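Local atomic coordinates of putative tagatose-6-phosphate ketose/aldose isomerase (PDB entry 3C3J), a protein that is a putative isomerase of the SIS family, built from two SIS domains, each with a five-stranded parallel sheet. Residues I311-S316 with I325-S330. Residues are numbered along the deposited sequence; the frame is centred on the assembly and turned at random.
Sequences IAAESS and IILPPS
I311 and I325 pair in parallel at the edge of the five-stranded sheet of the second SIS domain, within the beta-alpha-beta unit of strand 307-312, helix 317-320 and strand 324-326. A312 pairs with I326 one step on. A312 N donates to I325 O at 3.0 Å, nearly in line with the carbonyl bond (C=O...N angle 171°). L327 N returns a hydrogen bond to A312 O at 2.9 Å, from 36° above the carbonyl plane. Beyond A313 and L327 the chains separate, and a water lies within hydrogen-bonding distance of A313 O and L327 O. L327 turns its side chain back to the first strand. Its CD2 meets I311 CG2 at 3.7 Å, and the side chains cross at about a right angle. I326 lies on the other face, with A312. Its CG2, anti to the backbone N, sits 3.4 Å from A313 O, and its CD1 touches S315 CB at 3.7 Å. S316 sits at the N-cap of helix 317-320, its OG hydrogen-bonded to V319 N. On the I311 face, helix 335-356 packs on I311, I325 and L327 through F342 and Y345. R203 of helix 198-210 touches A313 and L327, its NE hydrogen-bonded to P328 O.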
loop_
_atom_site.group_PDB
_atom_site.type_symbol
_atom_site.label_atom_id
_atom_site.label_comp_id
_atom_site.label_asym_id
_atom_site.label_seq_id
_atom_site.Cartn_x
_atom_site.Cartn_y
_atom_site.Cartn_z
ATOM N N ILE A 311 15.526 -13.104 -8.500
ATOM C CA ILE A 311 16.491 -13.286 -7.421
ATOM C C ILE A 311 15.931 -14.345 -6.465
ATOM O O ILE A 311 14.827 -14.193 -5.952
ATOM C CB ILE A 311 16.808 -11.961 -6.676
ATOM C CG1 ILE A 311 17.180 -10.850 -7.672
ATOM C CG2 ILE A 311 17.935 -12.167 -5.679
ATOM C CD1 ILE A 311 17.424 -9.484 -7.025
ATOM N N ALA A 312 16.670 -15.443 -6.272
ATOM C CA ALA A 312 16.182 -16.579 -5.487
ATOM C C ALA A 312 17.286 -17.343 -4.774
ATOM O O ALA A 312 18.426 -17.381 -5.242
ATOM C CB ALA A 312 15.368 -17.539 -6.368
ATOM N N ALA A 313 16.912 -17.991 -3.668
ATOM C CA ALA A 313 17.793 -18.893 -2.935
ATOM C C ALA A 313 18.053 -20.192 -3.699
ATOM O O ALA A 313 19.145 -20.711 -3.648
ATOM C CB ALA A 313 17.213 -19.210 -1.589
ATOM N N GLU A 314 17.030 -20.718 -4.376
ATOM C CA GLU A 314 17.137 -21.959 -5.144
ATOM C C GLU A 314 16.875 -21.675 -6.604
ATOM O O GLU A 314 15.914 -20.981 -6.935
ATOM C CB GLU A 314 16.057 -22.949 -4.749
ATOM C CG GLU A 314 15.957 -23.345 -3.307
ATOM C CD GLU A 314 14.876 -24.436 -3.136
ATOM O OE1 GLU A 314 14.501 -25.055 -4.168
ATOM O OE2 GLU A 314 14.388 -24.659 -1.993
ATOM N N SER A 315 17.703 -22.220 -7.477
ATOM C CA SER A 315 17.411 -22.170 -8.894
ATOM C C SER A 315 16.288 -23.174 -9.202
ATOM O O SER A 315 15.928 -24.011 -8.371
ATOM C CB SER A 315 18.656 -22.459 -9.733
ATOM O OG SER A 315 18.422 -22.074 -11.076
ATOM N N SER A 316 15.706 -23.039 -10.383
ATOM C CA SER A 316 14.706 -23.965 -10.883
ATOM C C SER A 316 14.675 -23.707 -12.367
ATOM O O SER A 316 15.308 -22.766 -12.846
ATOM C CB SER A 316 13.329 -23.718 -10.256
ATOM O OG SER A 316 12.769 -22.491 -10.700
ATOM N N ILE A 325 19.679 -14.226 -10.417
ATOM C CA ILE A 325 20.725 -14.177 -9.427
ATOM C C ILE A 325 20.362 -15.197 -8.353
ATOM O O ILE A 325 19.277 -15.138 -7.787
ATOM C CB ILE A 325 20.849 -12.769 -8.809
ATOM C CG1 ILE A 325 21.264 -11.756 -9.857
ATOM C CG2 ILE A 325 21.848 -12.749 -7.645
ATOM C CD1 ILE A 325 21.135 -10.325 -9.388
ATOM N N ILE A 326 21.239 -16.159 -8.095
ATOM C CA ILE A 326 21.040 -17.083 -6.974
ATOM C C ILE A 326 21.822 -16.554 -5.795
ATOM O O ILE A 326 22.992 -16.216 -5.917
ATOM C CB ILE A 326 21.485 -18.538 -7.292
ATOM C CG1 ILE A 326 20.815 -19.042 -8.582
ATOM C CG2 ILE A 326 21.195 -19.465 -6.116
ATOM C CD1 ILE A 326 19.302 -18.987 -8.613
ATOM N N LEU A 327 21.148 -16.433 -4.656
ATOM C CA LEU A 327 21.773 -15.930 -3.446
ATOM C C LEU A 327 22.911 -16.857 -2.991
ATOM O O LEU A 327 22.872 -18.061 -3.253
ATOM C CB LEU A 327 20.731 -15.807 -2.324
ATOM C CG LEU A 327 19.520 -14.908 -2.589
ATOM C CD1 LEU A 327 18.561 -15.000 -1.393
ATOM C CD2 LEU A 327 19.955 -13.467 -2.836
ATOM N N PRO A 328 23.923 -16.304 -2.308
ATOM C CA PRO A 328 24.988 -17.169 -1.755
ATOM C C PRO A 328 24.418 -18.295 -0.904
ATOM O O PRO A 328 23.397 -18.100 -0.257
ATOM C CB PRO A 328 25.813 -16.208 -0.868
ATOM C CG PRO A 328 25.603 -14.902 -1.448
ATOM C CD PRO A 328 24.191 -14.883 -2.038
ATOM N N PRO A 329 25.078 -19.470 -0.883
ATOM C CA PRO A 329 24.550 -20.553 -0.069
ATOM C C PRO A 329 24.473 -20.187 1.386
ATOM O O PRO A 329 25.369 -19.516 1.912
ATOM C CB PRO A 329 25.570 -21.692 -0.272
ATOM C CG PRO A 329 26.207 -21.381 -1.560
ATOM C CD PRO A 329 26.308 -19.881 -1.584
ATOM N N SER A 330 23.399 -20.631 2.026
ATOM C CA SER A 330 23.196 -20.474 3.460
ATOM C C SER A 330 22.154 -21.464 3.935
ATOM O O SER A 330 21.539 -22.188 3.128
ATOM C CB SER A 330 22.699 -19.062 3.773
ATOM O OG SER A 330 21.385 -18.879 3.231
HETATM O O HOH W 1 21.360 -19.961 -2.208
#